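Local coordinates for cupin 2 conserved barrel domain protein (Planctomyces limnophilus, PDB 4H7L) that is of unknown function but binds a copper ion within a cupin-type beta barrel, at residues R64-E68 against I115-D121; I20-I25 against Q36-G40; A79-N84 against V102-G108. One frame throughout, in Å; residues are numbered along the deposited sequence.

Contact 1. Residues R64-E68 against I115-D121; sequences REHQE and IVSPPFD. With CU (copper (II) ion), chain D.
His66 turns its CG beside its own backbone N (chi1 -68°), and this carries the imidazole over to the Pro118-Asp121 turn. The ring arrives edge first. NE2 gives a weak, bent hydrogen bond to Pro119 O at 3.1 Å, which lies in the ring plane, and CD2 comes to 3.2 Å from Pro118 O. CE1 rests on Asp121 CB at 3.6 Å, with ring and carboxylate planes 63° apart. At the other ring nitrogen, ND1 bonds Asp124 OD2. Partners at both nitrogens restrain the rotation of the ring, the one at NE2 only weakly. Pro118 follows a cis peptide bond, and its CD packs against Glu65 O.

Beyond His66 the backbones join as antiparallel strands. Gln67 and Ser117 form a hydrogen-bonded pair, Gln67 N to Ser117 O and Ser117 N to Gln67 O, both 3.0 Å. Glu68 and Val116 form the next, non-hydrogen-bonded pair, their side chains lying alongside each other on the copper side of the sheet. The Glu68 chain runs extended beyond CG (chi2 -174°) and brings OE2 to 2.2 Å from the copper ion. Asn114 ND2 holds OE1, and Tyr70 OH bonds OE2; both bonds are consistent with second-shell positioning of the carboxylate. His61, His63 and His104 complete the site. Strand 67-72 lies between strands 94-98 and 110-117, and Gln67 OE1 reaches Ser46 N of the second subunit.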
loop_
_atom_site.group_PDB
_atom_site.type_symbol
_atom_site.label_atom_id
_atom_site.label_comp_id
_atom_site.label_asym_id
_atom_site.label_seq_id
_atom_site.Cartn_x
_atom_site.Cartn_y
_atom_site.Cartn_z
ATOM N N ARG B 64 -3.109 13.312 -13.625
ATOM C CA ARG B 64 -2.038 13.936 -14.390
ATOM C C ARG B 64 -0.753 14.081 -13.589
ATOM O O ARG B 64 0.315 14.282 -14.164
ATOM C CB ARG B 64 -2.487 15.314 -14.888
ATOM C CG ARG B 64 -3.645 15.255 -15.854
ATOM C CD ARG B 64 -3.939 16.604 -16.488
ATOM N NE ARG B 64 -4.958 16.469 -17.524
ATOM C CZ ARG B 64 -5.235 17.386 -18.446
ATOM N NH1 ARG B 64 -4.570 18.532 -18.489
ATOM N NH2 ARG B 64 -6.178 17.144 -19.339
ATOM N N GLU B 65 -0.856 13.978 -12.267
ATOM C CA GLU B 65 0.265 14.286 -11.384
ATOM C C GLU B 65 0.487 13.225 -10.305
ATOM O O GLU B 65 1.407 13.338 -9.495
ATOM C CB GLU B 65 0.014 15.634 -10.704
ATOM C CG GLU B 65 -0.262 16.786 -11.662
ATOM C CD GLU B 65 1.000 17.513 -12.076
ATOM O OE1 GLU B 65 1.291 18.577 -11.486
ATOM O OE2 GLU B 65 1.702 17.025 -12.990
ATOM N N HIS B 66 -0.356 12.199 -10.292
ATOM C CA HIS B 66 -0.312 11.184 -9.246
ATOM C C HIS B 66 -0.297 9.791 -9.838
ATOM O O HIS B 66 -1.041 9.494 -10.771
ATOM C CB HIS B 66 -1.531 11.312 -8.334
ATOM C CG HIS B 66 -1.535 12.554 -7.506
ATOM N ND1 HIS B 66 -1.859 13.792 -8.022
ATOM C CD2 HIS B 66 -1.243 12.755 -6.201
ATOM C CE1 HIS B 66 -1.770 14.698 -7.067
ATOM N NE2 HIS B 66 -1.397 14.097 -5.952
ATOM N N GLN B 67 0.542 8.930 -9.288
ATOM C CA GLN B 67 0.519 7.529 -9.663
ATOM C C GLN B 67 -0.096 6.756 -8.511
ATOM O O GLN B 67 0.124 7.083 -7.346
ATOM C CB GLN B 67 1.924 7.022 -10.006
ATOM C CG GLN B 67 2.837 6.768 -8.822
ATOM C CD GLN B 67 3.577 5.446 -8.930
ATOM O OE1 GLN B 67 4.786 5.380 -8.703
ATOM N NE2 GLN B 67 2.852 4.380 -9.267
ATOM N N GLU B 68 -0.893 5.751 -8.844
ATOM C CA GLU B 68 -1.599 4.975 -7.838
ATOM C C GLU B 68 -1.180 3.514 -7.905
ATOM O O GLU B 68 -0.829 3.007 -8.967
ATOM C CB GLU B 68 -3.112 5.106 -8.039
ATOM C CG GLU B 68 -3.638 6.525 -7.864
ATOM C CD GLU B 68 -5.159 6.611 -7.919
ATOM O OE1 GLU B 68 -5.742 7.270 -7.031
ATOM O OE2 GLU B 68 -5.773 6.035 -8.849
ATOM N N ILE B 115 -2.596 3.116 -2.813
ATOM C CA ILE B 115 -1.396 3.848 -2.432
ATOM C C ILE B 115 -1.130 4.934 -3.463
ATOM O O ILE B 115 -0.916 4.643 -4.637
ATOM C CB ILE B 115 -0.191 2.900 -2.344
ATOM C CG1 ILE B 115 -0.460 1.808 -1.306
ATOM C CG2 ILE B 115 1.065 3.665 -1.973
ATOM C CD1 ILE B 115 0.319 0.534 -1.545
ATOM N N VAL B 116 -1.149 6.188 -3.020
ATOM C CA VAL B 116 -1.063 7.325 -3.931
ATOM C C VAL B 116 0.192 8.158 -3.686
ATOM O O VAL B 116 0.497 8.509 -2.546
ATOM C CB VAL B 116 -2.284 8.245 -3.759
ATOM C CG1 VAL B 116 -2.242 9.383 -4.769
ATOM C CG2 VAL B 116 -3.574 7.451 -3.891
ATOM N N SER B 117 0.911 8.487 -4.757
ATOM C CA SER B 117 2.108 9.319 -4.639
ATOM C C SER B 117 2.176 10.373 -5.755
ATOM O O SER B 117 1.926 10.069 -6.916
ATOM C CB SER B 117 3.364 8.454 -4.683
ATOM O OG SER B 117 3.789 8.274 -6.018
ATOM N N PRO B 118 2.499 11.623 -5.399
ATOM C CA PRO B 118 2.685 12.041 -4.008
ATOM C C PRO B 118 1.348 11.984 -3.277
ATOM O O PRO B 118 0.382 11.452 -3.828
ATOM C CB PRO B 118 3.178 13.489 -4.130
ATOM C CG PRO B 118 3.518 13.693 -5.581
ATOM C CD PRO B 118 2.650 12.746 -6.337
ATOM N N PRO B 119 1.283 12.528 -2.056
ATOM C CA PRO B 119 0.032 12.415 -1.308
ATOM C C PRO B 119 -1.181 12.824 -2.139
ATOM O O PRO B 119 -1.119 13.778 -2.910
ATOM C CB PRO B 119 0.244 13.370 -0.130
ATOM C CG PRO B 119 1.724 13.381 0.065
ATOM C CD PRO B 119 2.300 13.298 -1.319
ATOM N N PHE B 120 -2.271 12.089 -1.963
ATOM C CA PHE B 120 -3.497 12.278 -2.729
ATOM C C PHE B 120 -4.028 13.715 -2.736
ATOM O O PHE B 120 -4.102 14.370 -1.701
ATOM C CB PHE B 120 -4.564 11.331 -2.182
ATOM C CG PHE B 120 -5.947 11.644 -2.642
ATOM C CD1 PHE B 120 -6.409 11.177 -3.857
ATOM C CD2 PHE B 120 -6.792 12.393 -1.849
ATOM C CE1 PHE B 120 -7.688 11.458 -4.277
ATOM C CE2 PHE B 120 -8.074 12.682 -2.259
ATOM C CZ PHE B 120 -8.526 12.214 -3.477
ATOM N N ASP B 121 -4.401 14.183 -3.925
ATOM C CA ASP B 121 -4.998 15.502 -4.111
ATOM C C ASP B 121 -6.266 15.354 -4.955
ATOM O O ASP B 121 -6.194 14.990 -6.128
ATOM C CB ASP B 121 -3.997 16.438 -4.798
ATOM C CG ASP B 121 -4.623 17.742 -5.259
ATOM O OD1 ASP B 121 -5.657 18.153 -4.691
ATOM O OD2 ASP B 121 -4.072 18.364 -6.194
HETATM CU CU CU D . -7.627 6.881 -9.648
#

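Contact 2. Residues I20-I25 against Q36-G40; sequences ISLSEI and QRAFG
Segment 20-25 is the end of strand 18-21, which pairs antiparallel with a strand of the second subunit, and the turn after it; it packs on strand 33-38 of the cupin barrel. The tight part has an apolar half, round Ala38, and a polar half, at the Gln36 amide. Ala38 CB is met by Leu22 CD2 at 3.5 Å, by Ile25 CD1 at 3.9 Å and more loosely by Ile20 CD1. Ile25 places its CG1 branch beside its backbone N (chi1 -74°), and the extended end brings CD1 to 3.4 Å from Arg37 O. Its other branch, CG2, lies against the CB of Gln36; the two side chains run antiparallel alongside each other. Ile20 and Phe39 are arranged likewise, and Ile20 CD1 meets Phe39 CE1 at 3.8 Å, obliquely to the ring.

The solvent side is looser than either half. Ser23 and Glu24 are exposed and direct their CB atoms away from the strand. Ser23 OG bonds weakly to Ser21 OG within the turn, and Ser21 O accepts from both Glu24 N and Ile25 N. Arg37 instead leaves the far face of the strand towards the copper side, where it touches Phe120, Val28 and Cys30.

Strand 33-38 itself pairs with strand 48-54, and Leu22 and Phe39 pack on Ala95 of the second subunit.

In the polar half Gln36 NE2 makes a weak bond to Ser23 O and a nearly straight one to Ile25 O at 2.8 Å, with an N-H...O angle of 173°, on a lone pair in the carbonyl plane and within the amide plane of Gln36.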
loop_
_atom_site.group_PDB
_atom_site.type_symbol
_atom_site.label_atom_id
_atom_site.label_comp_id
_atom_site.label_asym_id
_atom_site.label_seq_id
_atom_site.Cartn_x
_atom_site.Cartn_y
_atom_site.Cartn_z
ATOM N N ILE B 20 -2.375 4.830 12.594
ATOM C CA ILE B 20 -3.781 5.059 12.307
ATOM C C ILE B 20 -4.467 3.746 11.999
ATOM O O ILE B 20 -3.893 2.884 11.341
ATOM C CB ILE B 20 -3.966 5.974 11.086
ATOM C CG1 ILE B 20 -2.918 7.090 11.090
ATOM C CG2 ILE B 20 -5.378 6.532 11.068
ATOM C CD1 ILE B 20 -3.257 8.257 10.186
ATOM N N SER B 21 -5.698 3.596 12.470
ATOM C CA SER B 21 -6.492 2.425 12.123
ATOM C C SER B 21 -7.390 2.750 10.941
ATOM O O SER B 21 -8.361 3.492 11.076
ATOM C CB SER B 21 -7.336 1.958 13.308
ATOM O OG SER B 21 -8.163 0.874 12.919
ATOM N N LEU B 22 -7.057 2.189 9.783
ATOM C CA LEU B 22 -7.774 2.488 8.550
ATOM C C LEU B 22 -9.262 2.189 8.678
ATOM O O LEU B 22 -10.099 2.910 8.131
ATOM C CB LEU B 22 -7.175 1.690 7.391
ATOM C CG LEU B 22 -5.745 2.082 7.021
ATOM C CD1 LEU B 22 -5.202 1.139 5.975
ATOM C CD2 LEU B 22 -5.686 3.518 6.525
ATOM N N SER B 23 -9.585 1.129 9.412
ATOM C CA SER B 23 -10.967 0.691 9.554
ATOM C C SER B 23 -11.795 1.621 10.440
ATOM O O SER B 23 -13.018 1.666 10.320
ATOM C CB SER B 23 -11.016 -0.736 10.105
ATOM O OG SER B 23 -10.030 -0.930 11.100
ATOM N N GLU B 24 -11.136 2.366 11.322
ATOM C CA GLU B 24 -11.850 3.255 12.236
ATOM C C GLU B 24 -11.968 4.684 11.708
ATOM O O GLU B 24 -12.803 5.454 12.182
ATOM C CB GLU B 24 -11.186 3.262 13.613
ATOM C CG GLU B 24 -11.387 1.971 14.395
ATOM C CD GLU B 24 -11.054 2.125 15.869
ATOM O OE1 GLU B 24 -11.970 2.450 16.659
ATOM O OE2 GLU B 24 -9.877 1.918 16.238
ATOM N N ILE B 25 -11.139 5.040 10.735
ATOM C CA ILE B 25 -11.236 6.353 10.106
ATOM C C ILE B 25 -12.658 6.600 9.608
ATOM O O ILE B 25 -13.317 5.687 9.106
ATOM C CB ILE B 25 -10.268 6.474 8.913
ATOM C CG1 ILE B 25 -8.831 6.632 9.408
ATOM C CG2 ILE B 25 -10.648 7.657 8.030
ATOM C CD1 ILE B 25 -7.805 6.632 8.294
ATOM N N GLN B 36 -11.493 5.436 3.086
ATOM C CA GLN B 36 -10.961 5.775 4.400
ATOM C C GLN B 36 -9.496 6.161 4.223
ATOM O O GLN B 36 -8.617 5.304 4.139
ATOM C CB GLN B 36 -11.135 4.605 5.372
ATOM C CG GLN B 36 -12.599 4.350 5.737
ATOM C CD GLN B 36 -12.816 3.075 6.540
ATOM O OE1 GLN B 36 -12.750 1.972 6.004
ATOM N NE2 GLN B 36 -13.094 3.225 7.828
ATOM N N ARG B 37 -9.249 7.465 4.157
ATOM C CA ARG B 37 -7.971 7.987 3.686
ATOM C C ARG B 37 -7.014 8.321 4.828
ATOM O O ARG B 37 -7.391 8.973 5.797
ATOM C CB ARG B 37 -8.211 9.228 2.822
ATOM C CG ARG B 37 -9.298 9.039 1.763
ATOM C CD ARG B 37 -9.232 10.118 0.690
ATOM N NE ARG B 37 -10.116 9.831 -0.440
ATOM C CZ ARG B 37 -11.355 10.299 -0.583
ATOM N NH1 ARG B 37 -11.899 11.095 0.331
ATOM N NH2 ARG B 37 -12.063 9.970 -1.653
ATOM N N ALA B 38 -5.769 7.874 4.697
ATOM C CA ALA B 38 -4.753 8.104 5.717
ATOM C C ALA B 38 -3.507 8.757 5.135
ATOM O O ALA B 38 -3.202 8.594 3.955
ATOM C CB ALA B 38 -4.380 6.794 6.388
ATOM N N PHE B 39 -2.796 9.499 5.978
ATOM C CA PHE B 39 -1.495 10.058 5.626
ATOM C C PHE B 39 -1.559 11.043 4.466
ATOM O O PHE B 39 -0.764 10.963 3.535
ATOM C CB PHE B 39 -0.511 8.930 5.308
ATOM C CG PHE B 39 -0.390 7.914 6.407
ATOM C CD1 PHE B 39 -0.026 8.297 7.682
ATOM C CD2 PHE B 39 -0.647 6.578 6.166
ATOM C CE1 PHE B 39 0.079 7.372 8.697
ATOM C CE2 PHE B 39 -0.543 5.645 7.178
ATOM C CZ PHE B 39 -0.178 6.042 8.444
ATOM N N GLY B 40 -2.495 11.983 4.539
ATOM C CA GLY B 40 -2.602 13.029 3.536
ATOM C C GLY B 40 -1.338 13.865 3.433
ATOM O O GLY B 40 -0.280 13.490 3.946
#

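Contact 3. Residues A79-N84 against V102-G108; sequences ATIELN and VRHRIVG. With CU (copper (II) ion), chain D.
Two antiparallel strands of the cupin barrel, 80-83 and 104-107, meet here, and the second supplies a copper ligand. Thr80 pairs with Val107 and Glu82 with Arg105 through two backbone N-H...O bonds each. Ile81-Ile106 and Leu83-His104 are the non-hydrogen-bonded pairs, and their side chains face inward. With chi1 at 63° the His104 ring stands over its own backbone, and from there NE2 reaches the copper ion at 2.2 Å. The other ring nitrogen, ND1, gives a straight hydrogen bond to Val102 O at 2.8 Å, close to the ring plane. Together with the metal bond it fixes the ring's rotation, and with ND1 as donor NE2 can face the metal. Leu83 CD2 touches both His104 CB and Val102 CG1.

On the other side Glu82 and Arg105 run side by side. Arg105 NE bonds Glu82 OE1 at 2.8 Å within the guanidinium plane but from above the carboxylate plane; the planes are 53° apart. NH2 adds a weak bond to the same oxygen. Where strand 80-83 ends, Asn84 N bonds Arg103 O at 2.8 Å, and Asn84 OD1 accepts from Arg103 N at 3.0 Å, closing the end of the pairing.

Strand 80-83 is the middle of three, between 86-89 and 104-107. Its Ile81 and Leu83 pack on strand 94-98 and on Met19 of the second subunit, while Ile106 touches Tyr70 of strand 67-72.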
loop_
_atom_site.group_PDB
_atom_site.type_symbol
_atom_site.label_atom_id
_atom_site.label_comp_id
_atom_site.label_asym_id
_atom_site.label_seq_id
_atom_site.Cartn_x
_atom_site.Cartn_y
_atom_site.Cartn_z
ATOM N N ALA B 79 -15.126 -9.502 -10.918
ATOM C CA ALA B 79 -14.737 -8.106 -10.805
ATOM C C ALA B 79 -13.476 -7.925 -11.631
ATOM O O ALA B 79 -12.622 -8.808 -11.669
ATOM C CB ALA B 79 -14.496 -7.724 -9.363
ATOM N N THR B 80 -13.368 -6.791 -12.314
ATOM C CA THR B 80 -12.202 -6.524 -13.143
ATOM C C THR B 80 -11.666 -5.125 -12.908
ATOM O O THR B 80 -12.265 -4.320 -12.197
ATOM C CB THR B 80 -12.535 -6.648 -14.641
ATOM O OG1 THR B 80 -13.450 -5.613 -15.016
ATOM C CG2 THR B 80 -13.150 -8.002 -14.946
ATOM N N ILE B 81 -10.524 -4.850 -13.520
ATOM C CA ILE B 81 -9.981 -3.506 -13.558
ATOM C C ILE B 81 -9.773 -3.165 -15.021
ATOM O O ILE B 81 -9.376 -4.022 -15.810
ATOM C CB ILE B 81 -8.654 -3.404 -12.785
ATOM C CG1 ILE B 81 -8.156 -1.961 -12.769
ATOM C CG2 ILE B 81 -7.604 -4.317 -13.396
ATOM C CD1 ILE B 81 -7.203 -1.668 -11.639
ATOM N N GLU B 82 -10.077 -1.927 -15.393
ATOM C CA GLU B 82 -9.900 -1.487 -16.767
ATOM C C GLU B 82 -8.763 -0.490 -16.845
ATOM O O GLU B 82 -8.791 0.546 -16.184
ATOM C CB GLU B 82 -11.189 -0.873 -17.308
ATOM C CG GLU B 82 -12.296 -1.893 -17.526
ATOM C CD GLU B 82 -13.598 -1.265 -17.991
ATOM O OE1 GLU B 82 -13.661 -0.020 -18.093
ATOM O OE2 GLU B 82 -14.558 -2.018 -18.254
ATOM N N LEU B 83 -7.754 -0.818 -17.645
ATOM C CA LEU B 83 -6.599 0.050 -17.825
ATOM C C LEU B 83 -6.464 0.396 -19.302
ATOM O O LEU B 83 -6.272 -0.484 -20.141
ATOM C CB LEU B 83 -5.336 -0.636 -17.305
ATOM C CG LEU B 83 -5.372 -0.974 -15.814
ATOM C CD1 LEU B 83 -4.272 -1.951 -15.440
ATOM C CD2 LEU B 83 -5.252 0.290 -14.991
ATOM N N ASN B 84 -6.580 1.683 -19.612
ATOM C CA ASN B 84 -6.601 2.147 -20.997
ATOM C C ASN B 84 -7.447 1.245 -21.889
ATOM O O ASN B 84 -6.998 0.803 -22.944
ATOM C CB ASN B 84 -5.179 2.260 -21.558
ATOM C CG ASN B 84 -4.408 3.434 -20.973
ATOM O OD1 ASN B 84 -4.984 4.477 -20.656
ATOM N ND2 ASN B 84 -3.096 3.269 -20.836
ATOM N N VAL B 102 -2.802 7.056 -17.306
ATOM C CA VAL B 102 -3.454 5.780 -17.562
ATOM C C VAL B 102 -4.922 5.840 -17.150
ATOM O O VAL B 102 -5.234 5.939 -15.967
ATOM C CB VAL B 102 -2.764 4.633 -16.805
ATOM C CG1 VAL B 102 -3.613 3.371 -16.858
ATOM C CG2 VAL B 102 -1.384 4.375 -17.388
ATOM N N ARG B 103 -5.822 5.799 -18.130
ATOM C CA ARG B 103 -7.254 5.751 -17.847
ATOM C C ARG B 103 -7.562 4.475 -17.080
ATOM O O ARG B 103 -7.077 3.404 -17.437
ATOM C CB ARG B 103 -8.070 5.783 -19.140
ATOM C CG ARG B 103 -8.321 7.173 -19.706
ATOM C CD ARG B 103 -7.038 7.889 -20.113
ATOM N NE ARG B 103 -7.327 9.154 -20.786
ATOM C CZ ARG B 103 -6.421 10.077 -21.105
ATOM N NH1 ARG B 103 -5.139 9.906 -20.809
ATOM N NH2 ARG B 103 -6.801 11.187 -21.717
ATOM N N HIS B 104 -8.364 4.580 -16.029
ATOM C CA HIS B 104 -8.627 3.421 -15.189
ATOM C C HIS B 104 -9.935 3.509 -14.421
ATOM O O HIS B 104 -10.449 4.596 -14.157
ATOM C CB HIS B 104 -7.471 3.200 -14.201
ATOM C CG HIS B 104 -7.279 4.320 -13.224
ATOM N ND1 HIS B 104 -6.662 5.504 -13.565
ATOM C CD2 HIS B 104 -7.614 4.434 -11.915
ATOM C CE1 HIS B 104 -6.632 6.303 -12.512
ATOM N NE2 HIS B 104 -7.205 5.679 -11.499
ATOM N N ARG B 105 -10.465 2.338 -14.073
ATOM C CA ARG B 105 -11.585 2.220 -13.150
ATOM C C ARG B 105 -11.787 0.756 -12.795
ATOM O O ARG B 105 -11.338 -0.132 -13.519
ATOM C CB ARG B 105 -12.870 2.764 -13.759
ATOM C CG ARG B 105 -13.356 1.971 -14.948
ATOM C CD ARG B 105 -14.835 2.167 -15.178
ATOM N NE ARG B 105 -15.250 1.529 -16.418
ATOM C CZ ARG B 105 -16.371 1.806 -17.070
ATOM N NH1 ARG B 105 -17.208 2.724 -16.607
ATOM N NH2 ARG B 105 -16.652 1.166 -18.197
ATOM N N ILE B 106 -12.463 0.508 -11.679
ATOM C CA ILE B 106 -12.804 -0.849 -11.280
ATOM C C ILE B 106 -14.266 -1.149 -11.605
ATOM O O ILE B 106 -15.120 -0.265 -11.571
ATOM C CB ILE B 106 -12.519 -1.079 -9.789
ATOM C CG1 ILE B 106 -11.012 -1.224 -9.578
ATOM C CG2 ILE B 106 -13.235 -2.326 -9.289
ATOM C CD1 ILE B 106 -10.595 -1.344 -8.134
ATOM N N VAL B 107 -14.536 -2.405 -11.933
ATOM C CA VAL B 107 -15.870 -2.836 -12.328
ATOM C C VAL B 107 -16.273 -4.005 -11.446
ATOM O O VAL B 107 -15.539 -4.986 -11.339
ATOM C CB VAL B 107 -15.890 -3.259 -13.807
ATOM C CG1 VAL B 107 -17.251 -3.815 -14.194
ATOM C CG2 VAL B 107 -15.518 -2.077 -14.693
ATOM N N GLY B 108 -17.434 -3.896 -10.808
ATOM C CA GLY B 108 -17.856 -4.878 -9.824
ATOM C C GLY B 108 -17.344 -4.491 -8.451
ATOM O O GLY B 108 -16.553 -3.557 -8.325
HETATM CU CU CU D . -7.627 6.881 -9.648
#

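In the fold
The copper ion joins contacts 1 and 3, whose centres are about 17 Å apart. Glu68 of contact 1 and His104 of contact 3 reach it from different sheets, and their OE2 and NE2 atoms lie 3.0 Å apart. Contact 3 falls within the chain segment between the two halves of contact 1, and strand 104-107 is followed in the chain by strand 110-117. Through strand 33-38 contact 2 reaches the same sheet as contact 1, about 16 Å away between centres. They touch where Pro119 CB meets Gly40 C at 3.9 Å and where Phe120 packs on Arg37, whose side chain is about 10 Å from the copper. Contacts 2 and 3 lie on opposite sides of the chain's centre.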